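PDB 5H5L: glutathione s-transferase S2 from Nilaparvata lugens, which binds glutathione and probably conjugates it to electrophilic substrates, as a sigma-class glutathione transferase that also acts as a prostaglandin D synthase. Local coordinates for residues T45-Y48 / P52-E55; K59-C62 / A66-R69; I154-I159 / K178-K183. All coordinates share one frame; numbering follows the deposited sequence. Where two conformers were deposited one is given.

Contact 1: residues T45-Y48 / P52-E55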
ATOM      1  N   THR B  45     -16.162 -15.683  -3.057  1.00 27.57           N
ATOM      2  CA  THR B  45     -16.998 -15.036  -2.041  1.00 29.05           C
ATOM      3  C   THR B  45     -16.335 -13.789  -1.456  1.00 29.12           C
ATOM      4  O   THR B  45     -16.967 -13.061  -0.671  1.00 23.30           O
ATOM      5  CB  THR B  45     -17.277 -16.024  -0.911  1.00 33.29           C
ATOM      6  OG1 THR B  45     -16.030 -16.344  -0.258  1.00 23.26           O
ATOM      7  CG2 THR B  45     -17.901 -17.326  -1.463  1.00 31.91           C
ATOM      8  N   THR B  46     -15.115 -13.533  -1.814  1.00 27.86           N
ATOM      9  CA  THR B  46     -14.411 -12.407  -1.215  1.00 22.26           C
ATOM     10  C   THR B  46     -14.560 -11.171  -2.096  1.00 28.71           C
ATOM     11  O   THR B  46     -14.838 -11.292  -3.296  1.00 26.12           O
ATOM     12  CB  THR B  46     -12.943 -12.747  -1.023  1.00 23.54           C
ATOM     13  OG1 THR B  46     -12.316 -12.980  -2.282  1.00 26.04           O
ATOM     14  CG2 THR B  46     -12.821 -13.988  -0.174  1.00 30.10           C
ATOM     15  N   PRO B  47     -14.432  -9.965  -1.518  1.00 24.20           N
ATOM     16  CA  PRO B  47     -14.722  -8.743  -2.297  1.00 26.89           C
ATOM     17  C   PRO B  47     -13.929  -8.629  -3.576  1.00 24.89           C
ATOM     18  O   PRO B  47     -14.476  -8.225  -4.600  1.00 26.76           O
ATOM     19  CB  PRO B  47     -14.361  -7.619  -1.323  1.00 29.61           C
ATOM     20  CG  PRO B  47     -14.571  -8.244   0.023  1.00 26.31           C
ATOM     21  CD  PRO B  47     -14.072  -9.641  -0.124  1.00 23.85           C
ATOM     22  N   TYR B  48     -12.659  -9.007  -3.554  1.00 20.51           N
ATOM     23  CA  TYR B  48     -11.786  -8.842  -4.706  1.00 22.22           C
ATOM     24  C   TYR B  48     -10.976 -10.105  -4.979  1.00 22.82           C
ATOM     25  O   TYR B  48      -9.929 -10.039  -5.641  1.00 25.46           O
ATOM     26  CB  TYR B  48     -10.887  -7.608  -4.510  1.00 26.14           C
ATOM     27  CG  TYR B  48     -11.650  -6.309  -4.720  1.00 25.00           C
ATOM     28  CD1 TYR B  48     -11.707  -5.700  -5.976  1.00 21.96           C
ATOM     29  CD2 TYR B  48     -12.324  -5.693  -3.669  1.00 24.12           C
ATOM     30  CE1 TYR B  48     -12.410  -4.520  -6.161  1.00 17.10           C
ATOM     31  CE2 TYR B  48     -13.027  -4.478  -3.872  1.00 17.20           C
ATOM     32  CZ  TYR B  48     -13.085  -3.931  -5.121  1.00 20.11           C
ATOM     33  OH  TYR B  48     -13.776  -2.746  -5.328  1.00 21.47           O
ATOM     34  N   PRO B  52      -6.433 -11.505   3.331  1.00 19.27           N
ATOM     35  CA  PRO B  52      -7.466 -11.450   4.367  1.00 17.25           C
ATOM     36  C   PRO B  52      -8.678 -10.595   4.111  1.00 23.95           C
ATOM     37  O   PRO B  52      -8.597  -9.596   3.397  1.00 18.52           O
ATOM     38  CB  PRO B  52      -6.711 -10.855   5.559  1.00 17.88           C
ATOM     39  CG  PRO B  52      -5.653 -10.027   4.933  1.00 18.10           C
ATOM     40  CD  PRO B  52      -5.209 -10.810   3.756  1.00 19.34           C
ATOM     41  N   VAL B  53      -9.767 -10.988   4.766  1.00 15.22           N
ATOM     42  CA  VAL B  53     -11.003 -10.210   4.893  1.00 14.84           C
ATOM     43  C   VAL B  53     -11.329 -10.115   6.369  1.00 15.93           C
ATOM     44  O   VAL B  53     -11.383 -11.134   7.063  1.00 23.93           O
ATOM     45  CB  VAL B  53     -12.168 -10.859   4.112  1.00 19.11           C
ATOM     46  CG1 VAL B  53     -13.435 -10.111   4.306  1.00 21.29           C
ATOM     47  CG2 VAL B  53     -11.801 -10.978   2.638  1.00 21.75           C
ATOM     48  N   LEU B  54     -11.557  -8.912   6.858  1.00 15.13           N
ATOM     49  CA  LEU B  54     -12.027  -8.726   8.217  1.00 16.81           C
ATOM     50  C   LEU B  54     -13.458  -8.212   8.143  1.00 27.08           C
ATOM     51  O   LEU B  54     -13.711  -7.151   7.553  1.00 18.13           O
ATOM     52  CB  LEU B  54     -11.169  -7.748   8.997  1.00 15.22           C
ATOM     53  CG  LEU B  54     -11.600  -7.537  10.460  1.00 15.22           C
ATOM     54  CD1 LEU B  54     -11.274  -8.770  11.282  1.00 21.89           C
ATOM     55  CD2 LEU B  54     -10.919  -6.336  11.026  1.00 17.41           C
ATOM     56  N   GLU B  55     -14.381  -8.958   8.739  1.00 20.38           N
ATOM     57  CA  GLU B  55     -15.756  -8.505   8.878  1.00 16.72           C
ATOM     58  C   GLU B  55     -15.900  -7.745  10.186  1.00 17.25           C
ATOM     59  O   GLU B  55     -15.705  -8.307  11.268  1.00 22.98           O
ATOM     60  CB  GLU B  55     -16.703  -9.699   8.781  1.00 23.51           C
ATOM     61  CG  GLU B  55     -18.184  -9.347   8.608  1.00 28.62           C
ATOM     62  CD  GLU B  55     -19.079 -10.597   8.700  1.00 31.83           C
ATOM     63  OE1 GLU B  55     -19.198 -11.318   7.700  1.00 31.14           O
ATOM     64  OE2 GLU B  55     -19.565 -10.895   9.805  1.00 33.65           O
TER
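V53 reaches from its strand to the loop residues T46 and P47. Its CB points toward that loop, and the side chain splits there into two methyls with different tasks. CB itself stays back from P47 and serves as the branch point. CG1 lies anti to the backbone N (chi1 177°), and this turns it away from T46. V53 CG1 is 4.5 Å from P47 CD, at the margin of contact. CG2 is anti to the carbonyl carbon and beside the backbone N, and it makes the real contact. V53 CG2 lies 3.8 Å from P47 CD, the ring carbon next to the proline nitrogen. On its other neighbour, V53 CG2 is 4.2 Å from T46 CB. CG2 therefore faces the T46-P47 junction and touches both residues. No hydrogen bond crosses between the segments, and only 88 Å² is buried in all. The contact is small and apolar.

The polar end of T46 is used in its own loop, where OG1 is hydrogen-bonded to K43 O. P47 O is hydrogen-bonded to K132 NZ of the second subunit, so this loop also faces the dimer partner.

P52, just before V53, follows a cis peptide bond and touches the bound glutathione, as does V51 on the other side of that bond. A cis-proline leading into a central strand is a hallmark of the thioredoxin-like glutathione site of glutathione transferases.

Contact 2: residues K59-C62 / A66-R69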
ATOM      1  N   LYS B  59     -19.725  -5.968   8.156  1.00 30.32           N
ATOM      2  CA  LYS B  59     -19.248  -5.437   6.878  1.00 25.29           C
ATOM      3  C   LYS B  59     -17.865  -5.981   6.580  1.00 20.35           C
ATOM      4  O   LYS B  59     -16.960  -5.868   7.405  1.00 21.62           O
ATOM      5  CB  LYS B  59     -19.218  -3.916   6.912  1.00 28.79           C
ATOM      6  CG  LYS B  59     -20.511  -3.312   7.523  1.00 41.32           C
ATOM      7  CD  LYS B  59     -20.566  -1.799   7.429  1.00 48.61           C
ATOM      8  CE  LYS B  59     -21.133  -1.157   8.715  1.00 65.48           C
ATOM      9  NZ  LYS B  59     -20.138  -1.038   9.852  1.00 62.63           N
ATOM     10  N   GLN B  60     -17.731  -6.590   5.422  1.00 20.24           N
ATOM     11  CA  GLN B  60     -16.484  -7.151   4.943  1.00 24.13           C
ATOM     12  C   GLN B  60     -15.534  -6.034   4.505  1.00 26.78           C
ATOM     13  O   GLN B  60     -15.889  -5.194   3.673  1.00 17.44           O
ATOM     14  CB  GLN B  60     -16.753  -8.067   3.758  1.00 21.56           C
ATOM     15  CG  GLN B  60     -17.438  -9.416   4.033  1.00 35.20           C
ATOM     16  CD  GLN B  60     -17.315 -10.375   2.834  1.00 39.78           C
ATOM     17  OE1 GLN B  60     -16.970 -11.545   2.992  1.00 61.24           O
ATOM     18  NE2 GLN B  60     -17.566  -9.868   1.632  1.00 46.28           N
ATOM     19  N   VAL B  61     -14.328  -6.034   5.050  1.00 19.37           N
ATOM     20  CA  VAL B  61     -13.269  -5.115   4.634  1.00 18.46           C
ATOM     21  C   VAL B  61     -12.033  -5.932   4.305  1.00 23.00           C
ATOM     22  O   VAL B  61     -11.697  -6.874   5.027  1.00 18.57           O
ATOM     23  CB  VAL B  61     -12.927  -4.090   5.723  1.00 23.59           C
ATOM     24  CG1 VAL B  61     -11.984  -3.031   5.132  1.00 17.69           C
ATOM     25  CG2 VAL B  61     -14.176  -3.470   6.286  1.00 18.46           C
ATOM     26  N   CYS B  62     -11.368  -5.603   3.220  1.00 17.93           N
ATOM     27  CA  CYS B  62     -10.103  -6.253   2.936  0.57 22.42           C
ATOM     28  C   CYS B  62      -8.963  -5.245   3.005  1.00 16.08           C
ATOM     29  O   CYS B  62      -9.152  -4.096   3.443  1.00 17.15           O
ATOM     30  CB  CYS B  62     -10.113  -6.966   1.591  0.57 24.16           C
ATOM     31  SG  CYS B  62     -11.583  -6.932   0.683  0.57 29.00           S
ATOM     32  N   ALA B  66      -4.500  -1.523   5.260  1.00 10.73           N
ATOM     33  CA  ALA B  66      -5.572  -0.610   5.651  1.00 10.43           C
ATOM     34  C   ALA B  66      -6.180  -1.030   6.980  1.00  9.92           C
ATOM     35  O   ALA B  66      -6.497  -0.183   7.844  1.00  7.78           O
ATOM     36  CB  ALA B  66      -6.663  -0.564   4.567  1.00 11.45           C
ATOM     37  N   ILE B  67      -6.391  -2.330   7.136  1.00 11.62           N
ATOM     38  CA  ILE B  67      -7.012  -2.844   8.361  1.00 12.59           C
ATOM     39  C   ILE B  67      -6.067  -2.687   9.543  1.00 10.83           C
ATOM     40  O   ILE B  67      -6.475  -2.260  10.627  1.00 11.43           O
ATOM     41  CB  ILE B  67      -7.411  -4.313   8.157  1.00 13.33           C
ATOM     42  CG1 ILE B  67      -8.502  -4.428   7.091  1.00 12.69           C
ATOM     43  CG2 ILE B  67      -7.815  -4.952   9.508  1.00 11.25           C
ATOM     44  CD1 ILE B  67      -8.764  -5.830   6.588  1.00 17.15           C
ATOM     45  N   ALA B  68      -4.785  -3.003   9.347  1.00 10.61           N
ATOM     46  CA  ALA B  68      -3.812  -2.845  10.431  1.00 10.01           C
ATOM     47  C   ALA B  68      -3.762  -1.409  10.945  1.00 14.22           C
ATOM     48  O   ALA B  68      -3.697  -1.175  12.165  1.00 11.36           O
ATOM     49  CB  ALA B  68      -2.442  -3.302   9.942  1.00 14.92           C
ATOM     50  N   ARG B  69      -3.799  -0.426  10.024  1.00 12.30           N
ATOM     51  CA  ARG B  69      -3.770   0.982  10.404  1.00 11.59           C
ATOM     52  C   ARG B  69      -5.022   1.346  11.195  1.00 13.91           C
ATOM     53  O   ARG B  69      -4.953   2.069  12.191  1.00 12.18           O
ATOM     54  CB  ARG B  69      -3.647   1.864   9.146  1.00 12.11           C
ATOM     55  CG  ARG B  69      -3.499   3.390   9.436  1.00 15.79           C
ATOM     56  CD  ARG B  69      -3.479   4.271   8.129  1.00 16.20           C
ATOM     57  NE  ARG B  69      -2.335   3.893   7.288  1.00  9.74           N
ATOM     58  CZ  ARG B  69      -2.420   3.164   6.186  1.00 13.71           C
ATOM     59  NH1 ARG B  69      -3.606   2.742   5.736  1.00 11.72           N
ATOM     60  NH2 ARG B  69      -1.313   2.836   5.533  1.00 10.80           N
TER
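I67 projects from its helix onto strand 59-62, where it meets V61 and C62. It has the largest buried share of the contact, 56 Å² of the 121 Å² total. CG1 stands anti to the carbonyl carbon (chi1 -65°), and CD1 then extends away from the helix. This puts the CD1 methyl against two backbone oxygens. I67 CD1 is 3.5 Å from V61 O and 3.6 Å from C62 O. Behind it, I67 CG1 lies 3.7 Å from C62 O. These are van der Waals contacts of a hydrocarbon chain with peptide groups, and no hydrogen bond joins the two segments.

V61 adds the apolar side chain on the strand side. Its CB points toward the helix, and V61 CG1 comes to 4.2 Å from I67 CG1. C62 behaves differently. Its CB points away, so it contributes its backbone carbonyl. C62 O is also near A66 CB, one residue before I67, at 4.5 Å. This oxygen is hydrogen-bonded to T90 OG1 of the second subunit, which gives it a polar partner at the dimer interface.

With an alanine here everything beyond CB is gone, and V61 and the two carbonyls would probably lose their principal packing against the helix, leaving a gap between helix and strand.

R69, further along the helix, is salt-bridged to D89 of its own chain and to D89 of the second subunit. S64, at the start of the helix, binds glutathione. The packing of the last strand of the sheet against the helix that follows it is the closing beta-beta-alpha unit of the thioredoxin-like N-terminal domain of glutathione transferases.

Contact 3: residues I154-I159 / K178-K183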
ATOM      1  N   ILE B 154       4.158  -3.809  14.426  1.00 12.90           N
ATOM      2  CA  ILE B 154       3.465  -5.075  14.535  1.00  9.70           C
ATOM      3  C   ILE B 154       3.268  -5.709  13.173  1.00 15.93           C
ATOM      4  O   ILE B 154       3.464  -6.908  13.010  1.00 15.72           O
ATOM      5  CB  ILE B 154       2.163  -4.821  15.303  1.00 14.34           C
ATOM      6  CG1 ILE B 154       2.550  -4.492  16.762  1.00 23.15           C
ATOM      7  CG2 ILE B 154       1.256  -6.029  15.264  1.00 20.75           C
ATOM      8  CD1 ILE B 154       1.418  -3.991  17.616  1.00 25.02           C
ATOM      9  N   TYR B 155       2.916  -4.913  12.170  1.00 14.49           N
ATOM     10  CA  TYR B 155       2.781  -5.441  10.821  1.00 13.25           C
ATOM     11  C   TYR B 155       4.117  -5.981  10.321  1.00 13.67           C
ATOM     12  O   TYR B 155       4.198  -7.092   9.795  1.00 16.56           O
ATOM     13  CB  TYR B 155       2.248  -4.315   9.930  1.00 11.10           C
ATOM     14  CG  TYR B 155       1.838  -4.697   8.537  1.00 13.52           C
ATOM     15  CD1 TYR B 155       0.506  -4.986   8.246  1.00 15.18           C
ATOM     16  CD2 TYR B 155       2.759  -4.707   7.493  1.00 14.18           C
ATOM     17  CE1 TYR B 155       0.103  -5.294   6.956  1.00 16.19           C
ATOM     18  CE2 TYR B 155       2.366  -5.026   6.210  1.00 18.09           C
ATOM     19  CZ  TYR B 155       1.023  -5.318   5.957  1.00 15.74           C
ATOM     20  OH  TYR B 155       0.637  -5.639   4.683  1.00 18.24           O
ATOM     21  N   PHE B 156       5.176  -5.198  10.504  1.00 13.98           N
ATOM     22  CA  PHE B 156       6.519  -5.540  10.026  1.00 12.64           C
ATOM     23  C   PHE B 156       7.006  -6.862  10.637  1.00 14.99           C
ATOM     24  O   PHE B 156       7.391  -7.800   9.916  1.00 18.73           O
ATOM     25  CB  PHE B 156       7.408  -4.345  10.382  1.00 11.35           C
ATOM     26  CG  PHE B 156       8.866  -4.457  10.013  1.00 15.57           C
ATOM     27  CD1 PHE B 156       9.279  -4.556   8.699  1.00 19.75           C
ATOM     28  CD2 PHE B 156       9.830  -4.320  10.990  1.00 16.92           C
ATOM     29  CE1 PHE B 156      10.659  -4.596   8.388  1.00 23.21           C
ATOM     30  CE2 PHE B 156      11.167  -4.342  10.672  1.00 17.16           C
ATOM     31  CZ  PHE B 156      11.575  -4.480   9.390  1.00 20.12           C
ATOM     32  N   ILE B 157       6.952  -6.966  11.958  1.00 15.38           N
ATOM     33  CA  ILE B 157       7.472  -8.146  12.674  1.00 14.10           C
ATOM     34  C   ILE B 157       6.625  -9.382  12.417  1.00 17.66           C
ATOM     35  O   ILE B 157       7.154 -10.484  12.231  1.00 18.54           O
ATOM     36  CB  ILE B 157       7.579  -7.839  14.186  1.00 16.90           C
ATOM     37  CG1 ILE B 157       8.580  -6.738  14.464  1.00 16.42           C
ATOM     38  CG2 ILE B 157       8.048  -9.074  14.948  1.00 19.04           C
ATOM     39  CD1 ILE B 157       9.924  -6.962  13.787  1.00 19.77           C
ATOM     40  N   SER B 158       5.296  -9.233  12.366  1.00 18.25           N
ATOM     41  CA  SER B 158       4.472 -10.412  12.121  1.00 11.85           C
ATOM     42  C   SER B 158       4.781 -11.008  10.762  1.00 19.46           C
ATOM     43  O   SER B 158       4.837 -12.233  10.618  1.00 18.67           O
ATOM     44  CB  SER B 158       2.983 -10.064  12.247  1.00 20.61           C
ATOM     45  OG  SER B 158       2.593  -9.226  11.180  1.00 19.31           O
ATOM     46  N   ILE B 159       5.024 -10.158   9.749  1.00 14.53           N
ATOM     47  CA  ILE B 159       5.324 -10.667   8.423  1.00 15.54           C
ATOM     48  C   ILE B 159       6.772 -11.155   8.336  1.00 26.27           C
ATOM     49  O   ILE B 159       7.045 -12.173   7.697  1.00 24.96           O
ATOM     50  CB  ILE B 159       4.980  -9.590   7.372  1.00 20.76           C
ATOM     51  CG1 ILE B 159       3.441  -9.440   7.323  1.00 21.17           C
ATOM     52  CG2 ILE B 159       5.524  -9.939   6.013  1.00 23.94           C
ATOM     53  CD1 ILE B 159       2.928  -8.344   6.454  1.00 27.09           C
ATOM     54  N   LYS B 178      16.287  -7.279  14.623  1.00 27.72           N
ATOM     55  CA  LYS B 178      16.093  -8.387  15.556  1.00 22.51           C
ATOM     56  C   LYS B 178      15.684  -7.892  16.945  1.00 18.56           C
ATOM     57  O   LYS B 178      14.881  -8.540  17.630  1.00 21.24           O
ATOM     58  CB  LYS B 178      17.372  -9.222  15.631  1.00 27.44           C
ATOM     59  CG  LYS B 178      17.336 -10.347  16.648  1.00 32.94           C
ATOM     60  CD  LYS B 178      16.359 -11.427  16.238  1.00 37.87           C
ATOM     61  CE  LYS B 178      16.328 -12.547  17.274  1.00 51.14           C
ATOM     62  NZ  LYS B 178      15.220 -13.500  17.014  1.00 63.70           N
ATOM     63  N   ALA B 179      16.242  -6.757  17.377  1.00 16.33           N
ATOM     64  CA  ALA B 179      15.846  -6.122  18.638  1.00 17.12           C
ATOM     65  C   ALA B 179      14.375  -5.670  18.632  1.00 26.45           C
ATOM     66  O   ALA B 179      13.676  -5.780  19.645  1.00 20.80           O
ATOM     67  CB  ALA B 179      16.730  -4.920  18.883  1.00 22.55           C
ATOM     68  N   LEU B 180      13.906  -5.081  17.525  1.00 21.51           N
ATOM     69  CA  LEU B 180      12.475  -4.759  17.435  1.00 18.15           C
ATOM     70  C   LEU B 180      11.637  -6.030  17.431  1.00 15.99           C
ATOM     71  O   LEU B 180      10.572  -6.092  18.055  1.00 23.79           O
ATOM     72  CB  LEU B 180      12.235  -3.944  16.177  1.00 15.74           C
ATOM     73  CG  LEU B 180      10.812  -3.490  15.860  1.00 12.24           C
ATOM     74  CD1 LEU B 180      10.242  -2.616  16.985  1.00 18.75           C
ATOM     75  CD2 LEU B 180      10.834  -2.800  14.527  1.00 12.55           C
ATOM     76  N   ASN B 181      12.117  -7.061  16.739  1.00 21.26           N
ATOM     77  CA  ASN B 181      11.404  -8.328  16.707  1.00 21.20           C
ATOM     78  C   ASN B 181      11.182  -8.863  18.104  1.00 29.12           C
ATOM     79  O   ASN B 181      10.073  -9.304  18.444  1.00 22.98           O
ATOM     80  CB  ASN B 181      12.168  -9.367  15.900  1.00 20.32           C
ATOM     81  CG  ASN B 181      11.573 -10.750  16.065  1.00 30.89           C
ATOM     82  OD1 ASN B 181      10.738 -11.177  15.261  1.00 31.61           O
ATOM     83  ND2 ASN B 181      11.946 -11.437  17.149  1.00 30.84           N
ATOM     84  N   ASP B 182      12.244  -8.886  18.916  1.00 25.92           N
ATOM     85  CA  ASP B 182      12.127  -9.474  20.250  1.00 29.37           C
ATOM     86  C   ASP B 182      11.195  -8.653  21.120  1.00 22.73           C
ATOM     87  O   ASP B 182      10.448  -9.202  21.930  1.00 31.11           O
ATOM     88  CB  ASP B 182      13.505  -9.581  20.905  1.00 29.90           C
ATOM     89  CG  ASP B 182      14.449 -10.478  20.123  1.00 36.93           C
ATOM     90  OD1 ASP B 182      13.972 -11.315  19.310  1.00 32.86           O
ATOM     91  OD2 ASP B 182      15.674 -10.350  20.316  1.00 47.67           O
ATOM     92  N   LYS B 183      11.206  -7.342  20.934  1.00 22.22           N
ATOM     93  CA  LYS B 183      10.339  -6.448  21.696  1.00 27.13           C
ATOM     94  C   LYS B 183       8.866  -6.670  21.353  1.00 29.75           C
ATOM     95  O   LYS B 183       8.011  -6.703  22.240  1.00 25.19           O
ATOM     96  CB  LYS B 183      10.782  -5.018  21.408  1.00 30.84           C
ATOM     97  CG  LYS B 183       9.976  -3.924  21.972  1.00 36.89           C
ATOM     98  CD  LYS B 183      10.847  -2.685  22.197  1.00 47.47           C
ATOM     99  CE  LYS B 183      11.657  -2.258  20.975  1.00 54.07           C
ATOM    100  NZ  LYS B 183      12.685  -1.206  21.311  1.00 59.89           N
TER
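F156 and I157 are the residues of helix 151-164 that meet L180 and N181. F156 comes first. Its ring is carried out with CG anti to the backbone N (chi1 179°), and it offers an edge to the other helix. L180 CD2 lies near the ring plane, 4.0 Å from F156 CD2. The same ring packs edge-to-face with F95. I137 of helix 111-139 touches both F156 and L180, so a third helix closes this corner.

I157 follows and does most of the work. One branch lies on the N181 backbone and the other on its side-chain amide. I157 CD1 rests 3.5 Å from N181 CA. I157 CG1 is 3.9 Å from N181 CA. On the other branch, I157 CG2 comes to 3.4 Å from N181 OD1. I157 CD1 also reaches back to L180 CG, at 4.1 Å. I157 thus spans two successive residues, with N181 CA the nearest CA to its own.

The two helix segments are nearly perpendicular, 97° between their directions, with axes 9.7 Å apart. Such a steep crossing keeps the contact short.

The amide nitrogen of N181 is engaged within its own helix. N181 ND2 donates to D182 OD1 at 3.0 Å (150°), and this acceptor lies close to the amide plane. The bond probably helps fix the amide rotation, leaving OD1 beside the I157 methyl. D182 also makes a weak salt bridge to K178. No hydrogen bond crosses between the two segments; the N181 and D182 bonds stay within helix 175-185. The contact rests on van der Waals fit, so it holds the helices by shape and not by directed bonds.

How the contacts relate
The three contacts follow one another along the chain without overlap. Contacts 1 and 2 have centres 9 Å apart in the N-terminal thioredoxin-like domain. They share the sheet, where strands 53-56 and 59-62 are antiparallel neighbours, probably joined by L54 N to V61 O at 2.7 Å. L54 CD2 also packs on I67 CG2 at 3.7 Å. Both contacts touch the second subunit. Contact 3 lies in the helical C-terminal domain, 26 Å from contact 1 and 21 Å from contact 2 between centres. Contact 2 still meets it, through A68 CB and Y155 CD1 at 3.8 Å. Helix 64-75 thus links the sheet to the helical domain, and it carries S64 of the glutathione site.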